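Local coordinates for O-phospho-L-seryl-tRNA:Cys-tRNA synthase (Methanocaldococcus jannaschii DSM 2661, PDB 5X6B), which probably converts O-phosphoseryl-tRNA(Cys) to cysteinyl-tRNA(Cys) in a reaction that depends on pyridoxal phosphate, at residues R123-H131 against H147-A157; I224-V234 against V244-S252. All coordinates share one frame; numbering follows the deposited sequence.

Contact 1. Residues R123-H131 against H147-A157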
loop_
_atom_site.group_PDB
_atom_site.type_symbol
_atom_site.label_atom_id
_atom_site.label_comp_id
_atom_site.label_asym_id
_atom_site.label_seq_id
_atom_site.Cartn_x
_atom_site.Cartn_y
_atom_site.Cartn_z
ATOM N N ARG B 123 -14.794 -0.967 8.254
ATOM C CA ARG B 123 -16.083 -0.513 7.740
ATOM C C ARG B 123 -16.692 -1.557 6.813
ATOM O O ARG B 123 -17.756 -2.109 7.089
ATOM C CB ARG B 123 -15.928 0.805 6.976
ATOM C CG ARG B 123 -15.631 2.022 7.825
ATOM C CD ARG B 123 -15.052 3.148 6.970
ATOM N NE ARG B 123 -14.873 4.396 7.711
ATOM C CZ ARG B 123 -13.788 4.704 8.413
ATOM N NH1 ARG B 123 -12.773 3.855 8.485
ATOM N NH2 ARG B 123 -13.716 5.865 9.049
ATOM N N GLU B 124 -15.993 -1.820 5.712
ATOM C CA GLU B 124 -16.484 -2.709 4.668
ATOM C C GLU B 124 -16.718 -4.120 5.187
ATOM O O GLU B 124 -17.644 -4.797 4.749
ATOM C CB GLU B 124 -15.504 -2.738 3.490
ATOM C CG GLU B 124 -15.370 -1.408 2.749
ATOM C CD GLU B 124 -16.572 -1.088 1.860
ATOM O OE1 GLU B 124 -17.525 -1.899 1.805
ATOM O OE2 GLU B 124 -16.558 -0.018 1.211
ATOM N N GLY B 125 -15.880 -4.554 6.121
ATOM C CA GLY B 125 -16.022 -5.871 6.715
ATOM C C GLY B 125 -17.335 -6.010 7.464
ATOM O O GLY B 125 -17.985 -7.055 7.411
ATOM N N LYS B 126 -17.725 -4.950 8.163
ATOM C CA LYS B 126 -18.986 -4.936 8.887
ATOM C C LYS B 126 -20.146 -4.957 7.911
ATOM O O LYS B 126 -21.067 -5.765 8.038
ATOM C CB LYS B 126 -19.103 -3.699 9.778
ATOM C CG LYS B 126 -18.089 -3.595 10.896
ATOM C CD LYS B 126 -18.237 -2.241 11.560
ATOM C CE LYS B 126 -17.179 -1.996 12.599
ATOM N NZ LYS B 126 -17.303 -0.613 13.135
ATOM N N PHE B 127 -20.094 -4.048 6.942
ATOM C CA PHE B 127 -21.144 -3.934 5.947
ATOM C C PHE B 127 -21.349 -5.246 5.206
ATOM O O PHE B 127 -22.480 -5.629 4.919
ATOM C CB PHE B 127 -20.839 -2.823 4.948
ATOM C CG PHE B 127 -21.844 -2.730 3.840
ATOM C CD1 PHE B 127 -23.151 -2.344 4.106
ATOM C CD2 PHE B 127 -21.492 -3.040 2.538
ATOM C CE1 PHE B 127 -24.087 -2.264 3.093
ATOM C CE2 PHE B 127 -22.419 -2.961 1.520
ATOM C CZ PHE B 127 -23.721 -2.572 1.798
ATOM N N ILE B 128 -20.250 -5.936 4.916
ATOM C CA ILE B 128 -20.311 -7.206 4.205
ATOM C C ILE B 128 -21.119 -8.249 4.966
ATOM O O ILE B 128 -22.017 -8.871 4.397
ATOM C CB ILE B 128 -18.904 -7.762 3.921
ATOM C CG1 ILE B 128 -18.280 -7.017 2.742
ATOM C CG2 ILE B 128 -18.966 -9.244 3.598
ATOM C CD1 ILE B 128 -16.827 -7.316 2.543
ATOM N N VAL B 129 -20.818 -8.438 6.247
ATOM C CA VAL B 129 -21.540 -9.441 7.025
ATOM C C VAL B 129 -22.975 -8.982 7.306
ATOM O O VAL B 129 -23.887 -9.800 7.366
ATOM C CB VAL B 129 -20.823 -9.779 8.360
ATOM C CG1 VAL B 129 -19.447 -10.358 8.088
ATOM C CG2 VAL B 129 -20.727 -8.563 9.262
ATOM N N MET B 130 -23.172 -7.676 7.454
ATOM C CA MET B 130 -24.506 -7.130 7.656
ATOM C C MET B 130 -25.356 -7.317 6.407
ATOM O O MET B 130 -26.583 -7.373 6.478
ATOM C CB MET B 130 -24.441 -5.644 8.013
ATOM C CG MET B 130 -24.040 -5.348 9.439
ATOM S SD MET B 130 -24.089 -3.572 9.746
ATOM C CE MET B 130 -23.459 -3.497 11.425
ATOM N N HIS B 131 -24.688 -7.412 5.262
ATOM C CA HIS B 131 -25.372 -7.464 3.979
ATOM C C HIS B 131 -25.602 -8.899 3.519
ATOM O O HIS B 131 -26.558 -9.179 2.795
ATOM C CB HIS B 131 -24.568 -6.692 2.932
ATOM C CG HIS B 131 -25.267 -6.540 1.617
ATOM N ND1 HIS B 131 -25.112 -7.443 0.587
ATOM C CD2 HIS B 131 -26.116 -5.590 1.165
ATOM C CE1 HIS B 131 -25.844 -7.057 -0.443
ATOM N NE2 HIS B 131 -26.464 -5.936 -0.119
ATOM N N HIS B 147 -18.309 2.268 17.309
ATOM C CA HIS B 147 -17.823 3.234 16.333
ATOM C C HIS B 147 -18.935 3.604 15.361
ATOM O O HIS B 147 -19.746 2.751 14.992
ATOM C CB HIS B 147 -16.623 2.660 15.579
ATOM C CG HIS B 147 -15.842 3.679 14.812
ATOM N ND1 HIS B 147 -15.955 3.835 13.452
ATOM C CD2 HIS B 147 -14.932 4.599 15.223
ATOM C CE1 HIS B 147 -15.149 4.805 13.051
ATOM N NE2 HIS B 147 -14.521 5.284 14.109
ATOM N N TYR B 148 -18.967 4.868 14.946
ATOM C CA TYR B 148 -20.049 5.382 14.105
ATOM C C TYR B 148 -20.249 4.545 12.844
ATOM O O TYR B 148 -21.358 4.455 12.322
ATOM C CB TYR B 148 -19.795 6.851 13.729
ATOM C CG TYR B 148 -18.732 7.082 12.668
ATOM C CD1 TYR B 148 -19.047 7.029 11.312
ATOM C CD2 TYR B 148 -17.423 7.382 13.020
ATOM C CE1 TYR B 148 -18.087 7.248 10.343
ATOM C CE2 TYR B 148 -16.455 7.601 12.056
ATOM C CZ TYR B 148 -16.792 7.531 10.718
ATOM O OH TYR B 148 -15.834 7.749 9.754
ATOM N N THR B 149 -19.177 3.926 12.361
ATOM C CA THR B 149 -19.257 3.111 11.157
ATOM C C THR B 149 -20.092 1.853 11.369
ATOM O O THR B 149 -20.559 1.250 10.409
ATOM C CB THR B 149 -17.861 2.704 10.657
ATOM O OG1 THR B 149 -17.194 1.928 11.661
ATOM C CG2 THR B 149 -17.044 3.939 10.342
ATOM N N SER B 150 -20.272 1.446 12.620
ATOM C CA SER B 150 -21.148 0.315 12.901
ATOM C C SER B 150 -22.600 0.726 12.665
ATOM O O SER B 150 -23.408 -0.051 12.153
ATOM C CB SER B 150 -20.954 -0.187 14.330
ATOM O OG SER B 150 -19.678 -0.774 14.490
ATOM N N TYR B 151 -22.914 1.964 13.033
ATOM C CA TYR B 151 -24.237 2.526 12.803
ATOM C C TYR B 151 -24.487 2.786 11.321
ATOM O O TYR B 151 -25.536 2.422 10.785
ATOM C CB TYR B 151 -24.407 3.823 13.595
ATOM C CG TYR B 151 -24.300 3.627 15.088
ATOM C CD1 TYR B 151 -25.410 3.254 15.838
ATOM C CD2 TYR B 151 -23.089 3.808 15.749
ATOM C CE1 TYR B 151 -25.319 3.069 17.205
ATOM C CE2 TYR B 151 -22.989 3.625 17.118
ATOM C CZ TYR B 151 -24.107 3.255 17.839
ATOM O OH TYR B 151 -24.015 3.071 19.201
ATOM N N VAL B 152 -23.516 3.416 10.663
ATOM C CA VAL B 152 -23.659 3.793 9.263
ATOM C C VAL B 152 -23.732 2.558 8.363
ATOM O O VAL B 152 -24.491 2.536 7.396
ATOM C CB VAL B 152 -22.506 4.711 8.812
ATOM C CG1 VAL B 152 -22.672 5.116 7.352
ATOM C CG2 VAL B 152 -22.447 5.945 9.696
ATOM N N ALA B 153 -22.960 1.527 8.690
ATOM C CA ALA B 153 -22.980 0.302 7.898
ATOM C C ALA B 153 -24.312 -0.420 8.057
ATOM O O ALA B 153 -24.801 -1.044 7.116
ATOM C CB ALA B 153 -21.828 -0.616 8.285
ATOM N N ALA B 154 -24.895 -0.335 9.250
ATOM C CA ALA B 154 -26.192 -0.954 9.507
ATOM C C ALA B 154 -27.290 -0.265 8.710
ATOM O O ALA B 154 -28.126 -0.921 8.086
ATOM C CB ALA B 154 -26.510 -0.927 10.986
ATOM N N GLU B 155 -27.272 1.063 8.729
ATOM C CA GLU B 155 -28.218 1.850 7.958
ATOM C C GLU B 155 -28.072 1.542 6.468
ATOM O O GLU B 155 -29.060 1.489 5.739
ATOM C CB GLU B 155 -28.017 3.341 8.234
ATOM C CG GLU B 155 -29.107 4.238 7.671
ATOM C CD GLU B 155 -29.032 5.655 8.216
ATOM O OE1 GLU B 155 -28.256 5.884 9.169
ATOM O OE2 GLU B 155 -29.749 6.537 7.695
ATOM N N ARG B 156 -26.841 1.311 6.022
ATOM C CA ARG B 156 -26.603 0.987 4.621
ATOM C C ARG B 156 -27.109 -0.413 4.294
ATOM O O ARG B 156 -27.577 -0.668 3.186
ATOM C CB ARG B 156 -25.118 1.095 4.269
ATOM C CG ARG B 156 -24.870 1.136 2.769
ATOM C CD ARG B 156 -23.396 1.189 2.410
ATOM N NE ARG B 156 -23.208 1.388 0.974
ATOM C CZ ARG B 156 -22.039 1.294 0.347
ATOM N NH1 ARG B 156 -20.940 0.988 1.025
ATOM N NH2 ARG B 156 -21.970 1.495 -0.962
ATOM N N ALA B 157 -27.017 -1.320 5.260
ATOM C CA ALA B 157 -27.519 -2.673 5.067
ATOM C C ALA B 157 -29.008 -2.729 5.397
ATOM O O ALA B 157 -29.600 -3.811 5.460
ATOM C CB ALA B 157 -26.745 -3.663 5.915
#

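Contact 2. Residues I224-V234 against V244-S252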
loop_
_atom_site.group_PDB
_atom_site.type_symbol
_atom_site.label_atom_id
_atom_site.label_comp_id
_atom_site.label_asym_id
_atom_site.label_seq_id
_atom_site.Cartn_x
_atom_site.Cartn_y
_atom_site.Cartn_z
ATOM N N ILE B 224 -27.421 -16.495 17.860
ATOM C CA ILE B 224 -27.300 -15.323 16.997
ATOM C C ILE B 224 -25.838 -15.076 16.627
ATOM O O ILE B 224 -24.964 -15.099 17.495
ATOM C CB ILE B 224 -27.883 -14.067 17.674
ATOM C CG1 ILE B 224 -29.317 -14.332 18.133
ATOM C CG2 ILE B 224 -27.845 -12.871 16.731
ATOM C CD1 ILE B 224 -29.896 -13.228 18.985
ATOM N N PRO B 225 -25.566 -14.855 15.330
ATOM C CA PRO B 225 -24.211 -14.581 14.831
ATOM C C PRO B 225 -23.516 -13.434 15.566
ATOM O O PRO B 225 -24.130 -12.394 15.830
ATOM C CB PRO B 225 -24.450 -14.221 13.364
ATOM C CG PRO B 225 -25.684 -14.972 13.001
ATOM C CD PRO B 225 -26.545 -14.957 14.232
ATOM N N PHE B 226 -22.239 -13.639 15.884
ATOM C CA PHE B 226 -21.464 -12.692 16.679
ATOM C C PHE B 226 -20.279 -12.129 15.888
ATOM O O PHE B 226 -19.362 -12.861 15.497
ATOM C CB PHE B 226 -20.985 -13.373 17.968
ATOM C CG PHE B 226 -20.130 -12.500 18.857
ATOM C CD1 PHE B 226 -20.443 -11.166 19.062
ATOM C CD2 PHE B 226 -19.039 -13.036 19.528
ATOM C CE1 PHE B 226 -19.664 -10.372 19.891
ATOM C CE2 PHE B 226 -18.261 -12.249 20.364
ATOM C CZ PHE B 226 -18.574 -10.915 20.545
ATOM N N LEU B 227 -20.321 -10.822 15.645
ATOM C CA LEU B 227 -19.209 -10.112 15.020
ATOM C C LEU B 227 -18.444 -9.290 16.051
ATOM O O LEU B 227 -19.005 -8.394 16.688
ATOM C CB LEU B 227 -19.706 -9.201 13.895
ATOM C CG LEU B 227 -18.739 -8.098 13.453
ATOM C CD1 LEU B 227 -17.503 -8.683 12.796
ATOM C CD2 LEU B 227 -19.426 -7.115 12.523
ATOM N N LEU B 228 -17.164 -9.600 16.213
ATOM C CA LEU B 228 -16.296 -8.845 17.113
ATOM C C LEU B 228 -15.505 -7.800 16.330
ATOM O O LEU B 228 -14.680 -8.144 15.480
ATOM C CB LEU B 228 -15.352 -9.789 17.860
ATOM C CG LEU B 228 -14.377 -9.182 18.872
ATOM C CD1 LEU B 228 -15.107 -8.446 19.985
ATOM C CD2 LEU B 228 -13.473 -10.260 19.440
ATOM N N ASN B 229 -15.776 -6.526 16.597
ATOM C CA ASN B 229 -15.054 -5.447 15.928
ATOM C C ASN B 229 -13.657 -5.291 16.501
ATOM O O ASN B 229 -13.452 -4.575 17.480
ATOM C CB ASN B 229 -15.803 -4.122 16.046
ATOM C CG ASN B 229 -15.111 -2.999 15.298
ATOM O OD1 ASN B 229 -14.198 -3.236 14.509
ATOM N ND2 ASN B 229 -15.536 -1.766 15.549
ATOM N N CYS B 230 -12.696 -5.955 15.874
ATOM C CA CYS B 230 -11.330 -5.936 16.358
ATOM C C CYS B 230 -10.486 -4.837 15.727
ATOM O O CYS B 230 -9.256 -4.918 15.713
ATOM C CB CYS B 230 -10.685 -7.289 16.121
ATOM S SG CYS B 230 -11.317 -8.554 17.219
ATOM N N ALA B 231 -11.150 -3.819 15.193
ATOM C CA ALA B 231 -10.473 -2.565 14.924
ATOM C C ALA B 231 -9.913 -2.132 16.265
ATOM O O ALA B 231 -10.617 -2.223 17.270
ATOM C CB ALA B 231 -11.425 -1.524 14.356
ATOM N N TYR B 232 -8.652 -1.713 16.282
ATOM C CA TYR B 232 -7.951 -1.278 17.501
ATOM C C TYR B 232 -7.489 -2.390 18.432
ATOM O O TYR B 232 -6.918 -2.090 19.479
ATOM C CB TYR B 232 -8.800 -0.311 18.334
ATOM C CG TYR B 232 -8.517 1.153 18.120
ATOM C CD1 TYR B 232 -7.220 1.617 17.927
ATOM C CD2 TYR B 232 -9.546 2.082 18.160
ATOM C CE1 TYR B 232 -6.966 2.959 17.745
ATOM C CE2 TYR B 232 -9.301 3.427 17.985
ATOM C CZ TYR B 232 -8.010 3.861 17.778
ATOM O OH TYR B 232 -7.764 5.201 17.598
ATOM N N THR B 233 -7.716 -3.654 18.084
ATOM C CA THR B 233 -7.097 -4.725 18.871
ATOM C C THR B 233 -6.209 -5.635 18.035
ATOM O O THR B 233 -5.098 -5.961 18.450
ATOM C CB THR B 233 -8.130 -5.609 19.601
ATOM O OG1 THR B 233 -9.036 -6.189 18.658
ATOM C CG2 THR B 233 -8.897 -4.799 20.626
ATOM N N VAL B 234 -6.691 -6.061 16.871
ATOM C CA VAL B 234 -5.889 -6.940 16.024
ATOM C C VAL B 234 -4.695 -6.177 15.472
ATOM O O VAL B 234 -4.850 -5.162 14.792
ATOM C CB VAL B 234 -6.712 -7.541 14.867
ATOM C CG1 VAL B 234 -5.799 -8.079 13.790
ATOM C CG2 VAL B 234 -7.599 -8.655 15.386
ATOM N N VAL B 244 -13.058 -16.706 22.099
ATOM C CA VAL B 244 -14.127 -15.754 22.382
ATOM C C VAL B 244 -15.380 -16.136 21.600
ATOM O O VAL B 244 -16.370 -15.402 21.598
ATOM C CB VAL B 244 -13.720 -14.309 22.042
ATOM C CG1 VAL B 244 -12.492 -13.909 22.839
ATOM C CG2 VAL B 244 -13.469 -14.159 20.554
ATOM N N LYS B 245 -15.319 -17.294 20.944
ATOM C CA LYS B 245 -16.442 -17.859 20.196
ATOM C C LYS B 245 -17.014 -16.871 19.187
ATOM O O LYS B 245 -18.223 -16.826 18.960
ATOM C CB LYS B 245 -17.532 -18.338 21.161
ATOM C CG LYS B 245 -17.153 -19.608 21.915
ATOM C CD LYS B 245 -18.017 -19.836 23.148
ATOM C CE LYS B 245 -17.739 -21.203 23.767
ATOM N NZ LYS B 245 -17.230 -22.185 22.762
ATOM N N ALA B 246 -16.134 -16.083 18.582
ATOM C CA ALA B 246 -16.550 -15.121 17.573
ATOM C C ALA B 246 -16.843 -15.825 16.253
ATOM O O ALA B 246 -16.133 -16.753 15.855
ATOM C CB ALA B 246 -15.484 -14.051 17.385
ATOM N N ASP B 247 -17.904 -15.389 15.586
ATOM C CA ASP B 247 -18.258 -15.926 14.278
ATOM C C ASP B 247 -17.545 -15.122 13.207
ATOM O O ASP B 247 -17.049 -15.666 12.217
ATOM C CB ASP B 247 -19.770 -15.883 14.072
ATOM C CG ASP B 247 -20.517 -16.693 15.111
ATOM O OD1 ASP B 247 -20.158 -17.873 15.324
ATOM O OD2 ASP B 247 -21.436 -16.130 15.741
ATOM N N PHE B 248 -17.493 -13.814 13.426
ATOM C CA PHE B 248 -16.804 -12.907 12.527
ATOM C C PHE B 248 -15.838 -12.008 13.286
ATOM O O PHE B 248 -16.076 -11.645 14.440
ATOM C CB PHE B 248 -17.804 -12.048 11.758
ATOM C CG PHE B 248 -18.923 -12.825 11.143
ATOM C CD1 PHE B 248 -18.728 -13.531 9.970
ATOM C CD2 PHE B 248 -20.178 -12.839 11.730
ATOM C CE1 PHE B 248 -19.760 -14.246 9.398
ATOM C CE2 PHE B 248 -21.212 -13.551 11.163
ATOM C CZ PHE B 248 -21.003 -14.256 9.994
ATOM N N ILE B 249 -14.744 -11.655 12.623
ATOM C CA ILE B 249 -13.814 -10.665 13.140
ATOM C C ILE B 249 -13.420 -9.704 12.030
ATOM O O ILE B 249 -12.986 -10.125 10.955
ATOM C CB ILE B 249 -12.548 -11.312 13.723
ATOM C CG1 ILE B 249 -12.881 -12.115 14.976
ATOM C CG2 ILE B 249 -11.508 -10.246 14.047
ATOM C CD1 ILE B 249 -11.708 -12.862 15.537
ATOM N N VAL B 250 -13.586 -8.412 12.281
ATOM C CA VAL B 250 -13.068 -7.413 11.362
ATOM C C VAL B 250 -11.820 -6.763 11.950
ATOM O O VAL B 250 -11.761 -6.452 13.142
ATOM C CB VAL B 250 -14.117 -6.338 11.025
ATOM C CG1 VAL B 250 -15.260 -6.958 10.229
ATOM C CG2 VAL B 250 -14.629 -5.666 12.289
ATOM N N ALA B 251 -10.808 -6.589 11.109
ATOM C CA ALA B 251 -9.577 -5.940 11.529
ATOM C C ALA B 251 -9.308 -4.729 10.652
ATOM O O ALA B 251 -9.719 -4.694 9.493
ATOM C CB ALA B 251 -8.411 -6.913 11.473
ATOM N N SER B 252 -8.626 -3.735 11.213
ATOM C CA SER B 252 -8.250 -2.552 10.453
ATOM C C SER B 252 -6.744 -2.518 10.231
ATOM O O SER B 252 -5.967 -2.466 11.185
ATOM C CB SER B 252 -8.707 -1.285 11.164
ATOM O OG SER B 252 -8.455 -0.146 10.364
#

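Contact 1. Residues R123-H131 against H147-A157
Two hydroxyls of helix 148-156 grip the ammonium of Lys126, whose NZ donates to Ser150 OG at 2.7 Å and to Thr149 OG1 at 2.9 Å. The pair illustrates helix-helix packing on one face of the central sheet in a fold-type I pyridoxal-phosphate enzyme: the helices run roughly parallel, crossing at -37°, with strand 139-143 between them in sequence. Extended beyond CG, the lysine chain spans the gap. Thr149 OG1 sits between its own backbone N and carbonyl carbon (chi1 61°), where it meets both Lys126 NZ and His147 ND1; the latter bond could run in either direction. The same threonine turns its methyl, CG2, over the face of the Arg123 guanidinium, while NH2 of Arg123 donates almost within the guanidinium plane to Tyr148 OH (2.9 Å, N-H...O 155°).

Farther along, an arginine-aromatic contact and then apolar packing take over. The Arg156 chain crosses the Phe127 ring at about a right angle, its CD 3.9 Å from the ring centroid over one face. The guanidinium follows as a cation-pi partner, its plane nearly parallel to that of the ring, and NE forms a salt bridge with Glu289 of the second subunit. Small alanines let the helices close up: the extended Met130 lays SD beside Ala154, 3.8 Å from its CB, and Met130 CB meets Ala157 CB at 3.7 Å.

Contact 2. Residues I224-V234 against V244-S252
A reciprocal clasp opens this pair of parallel strands: Phe226 O takes two backbone donors, Asp247 N and Phe248 N, both at 2.9 Å, while the Asp247 carboxylate reaches back so that OD2 accepts from Phe226 N at 2.6 Å through its anti lone pair. The carboxylate thus serves a peptide N-H just before the strand ladder begins. An alanine in place of Asp247 would probably leave the Phe226 N-H without this acceptor and the start of the ladder less firmly fixed. Beyond it, Leu228 N donates to Phe248 O in a nearly straight bond (2.9 Å, 169°), whereas the bonds from Val250 N to Leu228 O and from Cys230 N to Val250 O are weak.

On one face, Leu227 crosses Phe248 at about a right angle, CD1 lying 3.5 Å from Phe248 CB and also touching Val250 CG1. On the other, Leu228 CD2 meets Val244 CG2, and Cys230 SG rests 3.6 Å from Ile249 CG2. Asn229 makes an Asx turn, its OD1 accepting from Ala231 N (3.2 Å), which lies above the carbonyl plane. Strand 194-200 flanks 226-229 and antiparallel strand 264-268 flanks 248-252; helix 122-132 covers the Leu227 and Phe248 face, while helix 212-221 packs on Phe226.

In the fold
Both contacts are buried, and together they show how a cofactor site is assembled from a helix layer and the sheet beneath it. Contact 2 lies within the sheet, touches no other protein chain, and relies mainly on backbone bonds and apolar packing, with one carboxylate bond; contact 1 joins two helices above that sheet, uses charged and hydroxyl groups alongside apolar packing, and borders the second subunit. Helix 122-132 links them: Val129 packs on Phe248, Gly125 and Lys126 on Val250, and Lys126 NZ lies 3.2 Å from Asn229 ND2. Around the pyridoxal phosphate carried by Lys255, Arg123 N and Ser252 OG bind phosphate oxygens, and Asn229 ND2 bonds to the pyridine nitrogen, so both contacts supply cofactor ligands.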